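Local coordinates for uncharacterized protein Q64V53_BACFR (Bacteroides fragilis, PDB 2RA8), which is of unknown function but joins a WGR domain to leucine-rich repeats, a build that suggests a role in binding other macromolecules, at residues 217-221 with 250-254; 222-228 with 254-260; 273-279 with 305-309; 141-147 with 174-180. All blocks are in the same frame, centred on the assembly; numbering follows the deposited sequence.

Contact 1: 217-221 with 250-254; sequences DLPNL and RFPNL
L221 lies alongside F251, its CD2 methyl 4.3 Å from the ring centroid in an off-centre CH-pi contact. The same methyl reaches CD1 of L254 at 4.0 Å, the two leucines pointing the same way. Both turn CG away from their backbone N (chi1 -166° for L221), so their methyls run alongside each other. CE2 of F251 also packs against CB of L218, while the carbonyl oxygen of L218 faces the rim of the ring, close to the ring plane. Over one face of the phenyl ring runs CG of R250, from its own segment. Both segments belong to the leucine-rich repeat part of the chain and carry the same pattern, a bulky apolar residue followed by Pro-Asn-Leu; each makes a type I turn, L218 to L221 and F251 to L254, and the two turns stack one repeat apart just before parallel strands 223-227 and 256-260. N253 ties the turns together: its ND2 donates to P219 O at 2.9 Å, the N-H...O angle being 153° and the donor tilted from the carbonyl plane. N220, the matching asparagine of the preceding turn, gives its own ND2 to P193 O, so the same use of the amide recurs one repeat earlier. A water bridges the backbones, donating to P219 O and L221 O and accepting from N253 N at 2.8 Å. A second water accepts from L218 N and donates to R250 O.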
# COMPACT_ATOMS: atom_id res chain seq x y z
N ASP A 217 -1.12 -28.86 -20.60
CA ASP A 217 -0.96 -29.95 -19.65
C ASP A 217 -0.07 -29.44 -18.55
O ASP A 217 1.08 -29.06 -18.79
CB ASP A 217 -0.33 -31.17 -20.33
CG ASP A 217 -1.20 -31.72 -21.45
OD1 ASP A 217 -2.37 -32.11 -21.17
OD2 ASP A 217 -0.73 -31.77 -22.60
N LEU A 218 -0.61 -29.39 -17.34
CA LEU A 218 0.13 -28.90 -16.19
C LEU A 218 0.05 -29.94 -15.09
O LEU A 218 -0.45 -29.66 -14.00
CB LEU A 218 -0.50 -27.58 -15.70
CG LEU A 218 -0.70 -26.51 -16.78
CD1 LEU A 218 -1.45 -25.32 -16.22
CD2 LEU A 218 0.66 -26.08 -17.31
N PRO A 219 0.57 -31.15 -15.35
CA PRO A 219 0.52 -32.21 -14.34
C PRO A 219 1.19 -31.92 -13.02
O PRO A 219 0.76 -32.42 -11.99
CB PRO A 219 1.16 -33.40 -15.06
CG PRO A 219 2.20 -32.73 -15.91
CD PRO A 219 1.42 -31.55 -16.48
N ASN A 220 2.25 -31.13 -13.04
CA ASN A 220 2.96 -30.83 -11.79
C ASN A 220 2.53 -29.54 -11.14
O ASN A 220 3.13 -29.13 -10.15
CB ASN A 220 4.47 -30.80 -12.02
CG ASN A 220 5.00 -32.13 -12.53
OD1 ASN A 220 4.64 -33.19 -12.01
ND2 ASN A 220 5.88 -32.08 -13.53
N LEU A 221 1.50 -28.89 -11.68
CA LEU A 221 1.02 -27.63 -11.10
C LEU A 221 0.58 -27.86 -9.66
O LEU A 221 -0.09 -28.85 -9.35
CB LEU A 221 -0.15 -27.08 -11.92
CG LEU A 221 -0.51 -25.62 -11.62
CD1 LEU A 221 0.62 -24.73 -12.08
CD2 LEU A 221 -1.79 -25.24 -12.34
N ARG A 250 -7.16 -33.41 -14.06
CA ARG A 250 -6.44 -32.36 -14.77
C ARG A 250 -5.22 -31.88 -14.01
O ARG A 250 -4.13 -31.74 -14.58
CB ARG A 250 -7.37 -31.17 -15.04
CG ARG A 250 -6.71 -30.03 -15.82
CD ARG A 250 -7.70 -28.89 -16.05
NE ARG A 250 -8.88 -29.34 -16.78
CZ ARG A 250 -8.90 -29.57 -18.09
NH1 ARG A 250 -7.80 -29.40 -18.81
NH2 ARG A 250 -10.01 -30.00 -18.67
N PHE A 251 -5.39 -31.63 -12.71
CA PHE A 251 -4.31 -31.15 -11.85
C PHE A 251 -4.14 -32.10 -10.69
O PHE A 251 -4.53 -31.79 -9.55
CB PHE A 251 -4.67 -29.74 -11.31
CG PHE A 251 -4.91 -28.72 -12.39
CD1 PHE A 251 -6.07 -27.96 -12.41
CD2 PHE A 251 -3.96 -28.50 -13.38
CE1 PHE A 251 -6.28 -26.99 -13.39
CE2 PHE A 251 -4.17 -27.53 -14.37
CZ PHE A 251 -5.33 -26.78 -14.36
N PRO A 252 -3.55 -33.28 -10.93
CA PRO A 252 -3.36 -34.26 -9.86
C PRO A 252 -2.47 -33.86 -8.70
O PRO A 252 -2.47 -34.51 -7.66
CB PRO A 252 -2.85 -35.49 -10.60
CG PRO A 252 -2.09 -34.89 -11.74
CD PRO A 252 -3.02 -33.80 -12.21
N ASN A 253 -1.70 -32.78 -8.86
CA ASN A 253 -0.82 -32.35 -7.77
C ASN A 253 -1.16 -30.98 -7.23
O ASN A 253 -0.41 -30.43 -6.43
CB ASN A 253 0.64 -32.35 -8.24
CG ASN A 253 1.16 -33.75 -8.51
OD1 ASN A 253 1.18 -34.60 -7.62
ND2 ASN A 253 1.58 -34.00 -9.74
N LEU A 254 -2.30 -30.43 -7.65
CA LEU A 254 -2.71 -29.11 -7.18
C LEU A 254 -2.98 -29.09 -5.67
O LEU A 254 -3.58 -30.02 -5.13
CB LEU A 254 -3.97 -28.66 -7.92
CG LEU A 254 -4.24 -27.15 -7.90
CD1 LEU A 254 -3.25 -26.44 -8.82
CD2 LEU A 254 -5.65 -26.88 -8.37
O HOH W 1 -3.49 -29.98 -17.08
O HOH W 2 -1.32 -30.84 -10.78

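Contact 2: 222-228 with 254-260; sequences EKLVLYV and LKWLGIV
Two neighbouring strands of the leucine-rich repeat sheet, 223-227 and 256-260, pair in parallel here, their axes 4.7 Å apart and 3° from aligned. They lie inside the long parallel sheet, flanked by strands 197-201 and 283-285. Where the pairing begins, E222 O accepts from two successive amides, K255 N and W256 N. Further on, L224 and L226 each give their N-H to and accept through their C=O from strand 256-260, and V228 N closes the series on V260 O. One face carries L224, L226, L257 and I259, with L224 CD2 against L257 CD1 and L226 CD1 against I259 CD1; helix 265-274 packs on this side through F272 and V268. On the face of K223, V225 and Y227, the K223 chain, fully extended from its first torsion (chi1 175°) outward, runs over the W256 indole. Its CE lies 3.9 Å from the centroid of the five-membered ring, and its NZ makes a cation-pi contact 4.0 Å from the centroid of the six-membered ring. W256 NE1 bonds to D285, which probably helps fix the indole's rotation. K255 NZ forms a salt bridge with E222 OE2 at 3.1 Å, approaching from above the carboxylate plane. V260 CG2 sits over one face of the Y227 ring, 3.7 Å from its centroid.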
# COMPACT_ATOMS: atom_id res chain seq x y z
N GLU A 222 0.96 -26.95 -8.76
CA GLU A 222 0.59 -27.05 -7.35
C GLU A 222 -0.27 -25.89 -6.90
O GLU A 222 -1.01 -25.99 -5.92
CB GLU A 222 1.85 -27.12 -6.48
CG GLU A 222 2.77 -28.29 -6.84
CD GLU A 222 3.90 -28.47 -5.85
OE1 GLU A 222 4.52 -27.46 -5.46
OE2 GLU A 222 4.17 -29.63 -5.46
N LYS A 223 -0.16 -24.78 -7.62
CA LYS A 223 -0.93 -23.58 -7.32
C LYS A 223 -1.46 -22.92 -8.58
O LYS A 223 -0.73 -22.74 -9.56
CB LYS A 223 -0.06 -22.57 -6.55
CG LYS A 223 -0.75 -21.23 -6.29
CD LYS A 223 -0.02 -20.39 -5.26
CE LYS A 223 -0.72 -19.04 -5.08
NZ LYS A 223 -0.16 -18.26 -3.94
N LEU A 224 -2.74 -22.57 -8.56
CA LEU A 224 -3.40 -21.90 -9.67
C LEU A 224 -4.31 -20.85 -9.11
O LEU A 224 -5.25 -21.16 -8.39
CB LEU A 224 -4.24 -22.87 -10.50
CG LEU A 224 -5.15 -22.26 -11.58
CD1 LEU A 224 -4.33 -21.46 -12.60
CD2 LEU A 224 -5.92 -23.37 -12.29
N VAL A 225 -4.02 -19.60 -9.44
CA VAL A 225 -4.83 -18.49 -8.98
C VAL A 225 -5.18 -17.64 -10.17
O VAL A 225 -4.29 -17.18 -10.89
CB VAL A 225 -4.09 -17.63 -7.94
CG1 VAL A 225 -4.88 -16.35 -7.64
CG2 VAL A 225 -3.91 -18.42 -6.65
N LEU A 226 -6.48 -17.45 -10.39
CA LEU A 226 -6.96 -16.67 -11.51
C LEU A 226 -7.90 -15.60 -11.05
O LEU A 226 -8.87 -15.88 -10.34
CB LEU A 226 -7.71 -17.56 -12.52
CG LEU A 226 -6.97 -18.73 -13.17
CD1 LEU A 226 -7.96 -19.55 -14.00
CD2 LEU A 226 -5.82 -18.22 -14.04
N TYR A 227 -7.63 -14.36 -11.44
CA TYR A 227 -8.51 -13.24 -11.10
C TYR A 227 -9.57 -13.17 -12.20
O TYR A 227 -9.24 -13.08 -13.38
CB TYR A 227 -7.72 -11.91 -11.07
CG TYR A 227 -6.95 -11.68 -9.79
CD1 TYR A 227 -6.01 -12.61 -9.34
CD2 TYR A 227 -7.16 -10.53 -9.03
CE1 TYR A 227 -5.31 -12.41 -8.15
CE2 TYR A 227 -6.47 -10.31 -7.84
CZ TYR A 227 -5.55 -11.25 -7.41
OH TYR A 227 -4.90 -11.06 -6.22
N VAL A 228 -10.84 -13.23 -11.81
CA VAL A 228 -11.94 -13.19 -12.77
C VAL A 228 -12.16 -11.81 -13.34
O VAL A 228 -12.28 -11.63 -14.55
CB VAL A 228 -13.27 -13.66 -12.13
CG1 VAL A 228 -14.39 -13.63 -13.17
CG2 VAL A 228 -13.10 -15.06 -11.56
N LEU A 254 -2.30 -30.43 -7.65
CA LEU A 254 -2.71 -29.11 -7.18
C LEU A 254 -2.98 -29.09 -5.67
O LEU A 254 -3.58 -30.02 -5.13
CB LEU A 254 -3.97 -28.66 -7.92
CG LEU A 254 -4.24 -27.15 -7.90
CD1 LEU A 254 -3.25 -26.44 -8.82
CD2 LEU A 254 -5.65 -26.88 -8.37
N LYS A 255 -2.51 -28.04 -4.99
CA LYS A 255 -2.69 -27.88 -3.54
C LYS A 255 -3.43 -26.60 -3.23
O LYS A 255 -4.18 -26.52 -2.26
CB LYS A 255 -1.34 -27.80 -2.82
CG LYS A 255 -0.52 -29.07 -2.81
CD LYS A 255 0.76 -28.89 -2.00
CE LYS A 255 1.62 -30.14 -2.00
NZ LYS A 255 2.06 -30.52 -3.38
N TRP A 256 -3.20 -25.58 -4.05
CA TRP A 256 -3.84 -24.28 -3.88
C TRP A 256 -4.58 -23.94 -5.14
O TRP A 256 -4.00 -23.88 -6.22
CB TRP A 256 -2.76 -23.20 -3.58
CG TRP A 256 -3.27 -21.80 -3.31
CD1 TRP A 256 -4.16 -21.09 -4.07
CD2 TRP A 256 -2.86 -20.93 -2.25
NE1 TRP A 256 -4.33 -19.82 -3.54
CE2 TRP A 256 -3.55 -19.70 -2.42
CE3 TRP A 256 -1.99 -21.07 -1.16
CZ2 TRP A 256 -3.38 -18.63 -1.55
CZ3 TRP A 256 -1.83 -20.00 -0.29
CH2 TRP A 256 -2.52 -18.79 -0.49
N LEU A 257 -5.89 -23.75 -5.02
CA LEU A 257 -6.71 -23.37 -6.16
C LEU A 257 -7.48 -22.12 -5.81
O LEU A 257 -8.06 -22.02 -4.72
CB LEU A 257 -7.70 -24.47 -6.52
CG LEU A 257 -8.77 -24.13 -7.58
CD1 LEU A 257 -8.13 -23.67 -8.91
CD2 LEU A 257 -9.63 -25.36 -7.80
N GLY A 258 -7.48 -21.16 -6.72
CA GLY A 258 -8.19 -19.92 -6.49
C GLY A 258 -8.81 -19.29 -7.72
O GLY A 258 -8.16 -19.10 -8.76
N ILE A 259 -10.11 -19.01 -7.62
CA ILE A 259 -10.85 -18.32 -8.67
C ILE A 259 -11.31 -17.18 -7.82
O ILE A 259 -12.22 -17.32 -6.99
CB ILE A 259 -12.03 -19.16 -9.20
CG1 ILE A 259 -11.52 -20.49 -9.79
CG2 ILE A 259 -12.78 -18.37 -10.26
CD1 ILE A 259 -10.47 -20.33 -10.87
N VAL A 260 -10.67 -16.04 -8.00
CA VAL A 260 -10.90 -14.87 -7.17
C VAL A 260 -11.32 -13.63 -7.87
O VAL A 260 -11.41 -13.58 -9.09
CB VAL A 260 -9.61 -14.54 -6.39
CG1 VAL A 260 -9.14 -15.75 -5.61
CG2 VAL A 260 -8.52 -14.10 -7.38

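Contact 3: 273-279 with 305-309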
# COMPACT_ATOMS: atom_id res chain seq x y z
N LEU A 273 -17.04 -27.09 -3.51
CA LEU A 273 -17.77 -28.13 -2.80
C LEU A 273 -18.21 -29.31 -3.62
O LEU A 273 -18.22 -30.43 -3.13
CB LEU A 273 -18.99 -27.53 -2.08
CG LEU A 273 -18.68 -26.48 -1.01
CD1 LEU A 273 -19.96 -25.89 -0.46
CD2 LEU A 273 -17.87 -27.10 0.11
N GLU A 274 -18.55 -29.08 -4.89
CA GLU A 274 -19.01 -30.16 -5.75
C GLU A 274 -17.92 -30.83 -6.56
O GLU A 274 -18.19 -31.79 -7.28
CB GLU A 274 -20.05 -29.64 -6.72
CG GLU A 274 -19.53 -28.53 -7.61
CD GLU A 274 -20.61 -27.93 -8.50
OE1 GLU A 274 -21.76 -27.79 -8.04
OE2 GLU A 274 -20.29 -27.59 -9.66
N SER A 275 -16.69 -30.33 -6.44
CA SER A 275 -15.57 -30.87 -7.20
C SER A 275 -14.86 -32.07 -6.61
O SER A 275 -14.87 -32.29 -5.40
CB SER A 275 -14.54 -29.76 -7.44
OG SER A 275 -13.42 -30.23 -8.17
N ASP A 276 -14.23 -32.86 -7.48
CA ASP A 276 -13.50 -34.03 -7.03
C ASP A 276 -12.08 -33.65 -6.69
O ASP A 276 -11.33 -34.46 -6.16
CB ASP A 276 -13.52 -35.12 -8.11
CG ASP A 276 -12.67 -34.78 -9.32
OD1 ASP A 276 -12.31 -33.60 -9.49
OD2 ASP A 276 -12.37 -35.71 -10.10
N ILE A 277 -11.72 -32.40 -6.97
CA ILE A 277 -10.37 -31.93 -6.67
C ILE A 277 -10.25 -31.49 -5.22
O ILE A 277 -9.19 -31.60 -4.62
CB ILE A 277 -9.94 -30.75 -7.62
CG1 ILE A 277 -8.42 -30.54 -7.55
CG2 ILE A 277 -10.66 -29.45 -7.22
CD1 ILE A 277 -7.86 -29.70 -8.70
N LEU A 278 -11.36 -31.03 -4.64
CA LEU A 278 -11.37 -30.54 -3.25
C LEU A 278 -10.69 -31.43 -2.22
O LEU A 278 -9.94 -30.94 -1.37
CB LEU A 278 -12.81 -30.25 -2.79
CG LEU A 278 -13.00 -29.77 -1.34
CD1 LEU A 278 -12.19 -28.51 -1.09
CD2 LEU A 278 -14.47 -29.50 -1.09
N PRO A 279 -10.93 -32.75 -2.25
CA PRO A 279 -10.28 -33.62 -1.26
C PRO A 279 -8.77 -33.52 -1.15
O PRO A 279 -8.21 -33.72 -0.07
CB PRO A 279 -10.73 -35.01 -1.69
CG PRO A 279 -12.12 -34.75 -2.20
CD PRO A 279 -11.93 -33.50 -3.03
N LYS A 305 -16.83 -31.62 4.08
CA LYS A 305 -16.03 -31.57 2.86
C LYS A 305 -14.81 -30.70 2.91
O LYS A 305 -13.90 -30.87 2.10
CB LYS A 305 -16.88 -31.08 1.68
CG LYS A 305 -17.99 -32.01 1.27
CD LYS A 305 -18.72 -31.45 0.07
CE LYS A 305 -19.79 -32.40 -0.43
NZ LYS A 305 -20.46 -31.87 -1.65
N ILE A 306 -14.75 -29.77 3.86
CA ILE A 306 -13.61 -28.86 3.93
C ILE A 306 -12.73 -28.93 5.15
O ILE A 306 -11.65 -28.32 5.17
CB ILE A 306 -14.08 -27.40 3.76
CG1 ILE A 306 -14.98 -26.99 4.94
CG2 ILE A 306 -14.82 -27.25 2.45
CD1 ILE A 306 -15.34 -25.52 4.96
N LYS A 307 -13.14 -29.68 6.17
CA LYS A 307 -12.38 -29.77 7.41
C LYS A 307 -10.96 -30.27 7.28
O LYS A 307 -10.22 -30.28 8.26
CB LYS A 307 -13.13 -30.65 8.43
CG LYS A 307 -13.43 -32.06 7.96
CD LYS A 307 -14.15 -32.85 9.05
CE LYS A 307 -14.41 -34.29 8.63
NZ LYS A 307 -15.09 -35.05 9.72
N HIS A 308 -10.58 -30.68 6.08
CA HIS A 308 -9.23 -31.18 5.84
C HIS A 308 -8.33 -30.09 5.31
O HIS A 308 -7.11 -30.24 5.30
CB HIS A 308 -9.29 -32.31 4.82
CG HIS A 308 -9.69 -31.86 3.46
ND1 HIS A 308 -8.80 -31.31 2.56
CD2 HIS A 308 -10.90 -31.83 2.85
CE1 HIS A 308 -9.44 -30.97 1.46
NE2 HIS A 308 -10.72 -31.27 1.61
N LEU A 309 -8.92 -28.99 4.85
CA LEU A 309 -8.14 -27.88 4.31
C LEU A 309 -7.28 -27.27 5.37
O LEU A 309 -7.59 -27.36 6.56
CB LEU A 309 -9.07 -26.80 3.73
CG LEU A 309 -9.91 -27.16 2.50
CD1 LEU A 309 -10.81 -25.99 2.12
CD2 LEU A 309 -8.98 -27.51 1.34
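This contact lies on the helical side of the leucine-rich repeat domain, where the end of helix 265-274 and its exit loop meet the weakly bonded end of the short helix 303-306 and the type I turn from I306 to L309. L278 is the main apolar link. Its CD2 rests 3.5 Å from K305 O and 4.0 Å from K305 CB, crossing the lysine chain at about a right angle, and its CD1 reaches L309 CD2 at 4.1 Å. With chi1 at 179°, opposite the backbone N, the leucine branch is directed at the second segment, and both methyls touch it. L273 adds a second apolar touch, CD2 to I306 CG2 at 3.8 Å, and is backed by L298 of helix 293-300. The H308 ring lies between P279 O of the other segment on one face and its own neighbour L309, through CG, on the opposite face. K305 stretches in extended form to L273, where NZ donates to O at 3.0 Å from above the carbonyl plane. L273 lies near the C-terminal end of helix 265-274, so the lysine's positive charge probably interacts favourably with the negative end of the helix dipole.

Contact 4: 141-147 with 174-180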
# COMPACT_ATOMS: atom_id res chain seq x y z
N PHE A 141 16.13 -19.01 -15.90
CA PHE A 141 15.14 -18.53 -14.95
C PHE A 141 14.12 -19.53 -14.44
O PHE A 141 13.61 -20.38 -15.18
CB PHE A 141 14.43 -17.31 -15.54
CG PHE A 141 15.27 -16.07 -15.50
CD1 PHE A 141 15.44 -15.37 -14.31
CD2 PHE A 141 15.91 -15.61 -16.64
CE1 PHE A 141 16.23 -14.24 -14.27
CE2 PHE A 141 16.70 -14.47 -16.60
CZ PHE A 141 16.86 -13.79 -15.41
N GLU A 142 13.82 -19.44 -13.14
CA GLU A 142 12.88 -20.33 -12.49
C GLU A 142 11.61 -19.61 -12.12
O GLU A 142 10.61 -20.24 -11.78
CB GLU A 142 13.51 -20.93 -11.23
CG GLU A 142 14.88 -21.55 -11.52
CD GLU A 142 15.47 -22.26 -10.32
OE1 GLU A 142 15.12 -21.89 -9.18
OE2 GLU A 142 16.29 -23.18 -10.53
N GLY A 143 11.64 -18.29 -12.16
CA GLY A 143 10.45 -17.52 -11.83
C GLY A 143 10.31 -16.32 -12.73
O GLY A 143 11.29 -15.65 -13.03
N LEU A 144 9.08 -16.04 -13.16
CA LEU A 144 8.80 -14.91 -14.04
C LEU A 144 7.53 -14.19 -13.61
O LEU A 144 6.47 -14.80 -13.50
CB LEU A 144 8.63 -15.39 -15.49
CG LEU A 144 8.08 -14.35 -16.49
CD1 LEU A 144 9.05 -13.17 -16.59
CD2 LEU A 144 7.88 -15.00 -17.85
N PHE A 145 7.65 -12.89 -13.37
CA PHE A 145 6.51 -12.06 -13.00
C PHE A 145 6.44 -11.08 -14.12
O PHE A 145 7.20 -10.12 -14.17
CB PHE A 145 6.77 -11.33 -11.66
CG PHE A 145 5.63 -10.44 -11.20
CD1 PHE A 145 4.42 -10.37 -11.89
CD2 PHE A 145 5.80 -9.65 -10.07
CE1 PHE A 145 3.40 -9.52 -11.45
CE2 PHE A 145 4.77 -8.80 -9.62
CZ PHE A 145 3.58 -8.74 -10.31
N TRP A 146 5.53 -11.35 -15.05
CA TRP A 146 5.34 -10.54 -16.25
C TRP A 146 4.22 -9.51 -16.12
O TRP A 146 3.06 -9.88 -15.95
CB TRP A 146 5.04 -11.48 -17.44
CG TRP A 146 5.02 -10.80 -18.78
CD1 TRP A 146 4.01 -10.04 -19.29
CD2 TRP A 146 6.07 -10.80 -19.75
NE1 TRP A 146 4.36 -9.56 -20.53
CE2 TRP A 146 5.62 -10.01 -20.84
CE3 TRP A 146 7.33 -11.39 -19.81
CZ2 TRP A 146 6.40 -9.80 -21.98
CZ3 TRP A 146 8.12 -11.18 -20.94
CH2 TRP A 146 7.65 -10.39 -22.02
N GLY A 147 4.57 -8.23 -16.21
CA GLY A 147 3.56 -7.19 -16.12
C GLY A 147 3.37 -6.52 -14.76
O GLY A 147 2.26 -6.14 -14.41
N LEU A 174 11.35 -22.58 -15.82
CA LEU A 174 10.38 -21.82 -15.02
C LEU A 174 9.46 -22.72 -14.25
O LEU A 174 8.93 -23.69 -14.79
CB LEU A 174 9.51 -20.94 -15.92
CG LEU A 174 10.02 -19.59 -16.39
CD1 LEU A 174 8.89 -18.86 -17.12
CD2 LEU A 174 10.50 -18.77 -15.20
N ASN A 175 9.26 -22.41 -12.97
CA ASN A 175 8.33 -23.19 -12.15
C ASN A 175 7.32 -22.30 -11.48
O ASN A 175 6.32 -22.78 -10.95
CB ASN A 175 9.06 -24.05 -11.10
CG ASN A 175 9.88 -23.22 -10.12
OD1 ASN A 175 9.39 -22.26 -9.53
ND2 ASN A 175 11.14 -23.62 -9.93
N ASN A 176 7.55 -20.98 -11.51
CA ASN A 176 6.66 -20.00 -10.90
C ASN A 176 6.33 -18.91 -11.90
O ASN A 176 7.20 -18.11 -12.26
CB ASN A 176 7.33 -19.41 -9.65
CG ASN A 176 6.42 -18.49 -8.86
OD1 ASN A 176 6.77 -18.07 -7.76
ND2 ASN A 176 5.26 -18.18 -9.42
N LEU A 177 5.09 -18.86 -12.36
CA LEU A 177 4.66 -17.88 -13.36
C LEU A 177 3.57 -17.00 -12.83
O LEU A 177 2.54 -17.48 -12.34
CB LEU A 177 4.13 -18.60 -14.60
CG LEU A 177 4.36 -18.08 -16.02
CD1 LEU A 177 3.27 -18.68 -16.87
CD2 LEU A 177 4.33 -16.57 -16.12
N LYS A 178 3.78 -15.70 -12.94
CA LYS A 178 2.82 -14.72 -12.47
C LYS A 178 2.72 -13.68 -13.56
O LYS A 178 3.74 -13.15 -14.01
CB LYS A 178 3.34 -14.10 -11.18
CG LYS A 178 2.43 -13.10 -10.50
CD LYS A 178 3.05 -12.74 -9.16
CE LYS A 178 2.27 -11.69 -8.42
NZ LYS A 178 2.94 -11.43 -7.11
N ILE A 179 1.49 -13.40 -13.98
CA ILE A 179 1.22 -12.44 -15.04
C ILE A 179 0.12 -11.47 -14.60
O ILE A 179 -0.90 -11.88 -14.05
CB ILE A 179 0.73 -13.15 -16.32
CG1 ILE A 179 1.72 -14.24 -16.75
CG2 ILE A 179 0.54 -12.14 -17.44
CD1 ILE A 179 1.12 -15.21 -17.77
N LYS A 180 0.33 -10.18 -14.85
CA LYS A 180 -0.64 -9.16 -14.48
C LYS A 180 -0.99 -8.41 -15.74
O LYS A 180 -0.11 -7.91 -16.42
CB LYS A 180 -0.04 -8.20 -13.45
CG LYS A 180 -0.96 -7.06 -13.03
CD LYS A 180 -0.32 -6.23 -11.91
CE LYS A 180 -1.18 -5.02 -11.57
NZ LYS A 180 -0.68 -4.30 -10.37
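L174 opens the second segment by laying its isobutyl group against the backbone of E142 and G143: CD2 comes to 3.3 Å from G143 N, and CD1 lies 3.8 Å from L144 CB. L168 of helix 165-169 packs on L174 as well. At N175 the backbone N donates to E142 O at 2.8 Å, from above the carbonyl plane, and N176 N adds a longer bond to the same oxygen within that plane, so one carbonyl is gripped by two consecutive amides. N176 O then accepts from L144 N. L177 turns to the face of L144 and W146, its CD2 4.2 Å from L144 CD2. From N176 on the segments run as parallel strands 143-146 and 176-180, the two strands of a beta-alpha-beta unit whose helix is 165-169, in the leucine-rich repeat sheet. K178 takes up the other face: its N donates to L144 O, its O accepts from W146 N, and its extended chain, CG anti to the backbone N (chi1 -177°), passes over the F145 ring. CD lies 3.9 Å from the centroid, nearly on the ring normal, and NZ follows at 4.4 Å in a cation-pi contact. I179 sends CG2 to 3.7 Å from W146 O. K180 N donates to W146 O, and its CB meets the F145 ring at the edge and approaches G147 O to 3.2 Å.

In the fold
Contacts 2 and 4 are two pairings of one parallel sheet, separated by strand 197-201, with centres 15 Å apart and nearest atoms about 7 Å apart. Contact 1 is the turn layer that leads into contact 2: the two share L254, their centres are 12 Å apart, and F251 CE1 touches L224 CD2 at 3.8 Å. Contact 3 follows later in the chain, on the helical side of the sheet, its centre 14 Å from that of contact 2. I277, in its first segment, packs its CD1 on L254 CD2 at 3.6 Å and so reaches contacts 1 and 2 together. Contacts 3 and 4 are the most distant pair, their centres 28 Å apart.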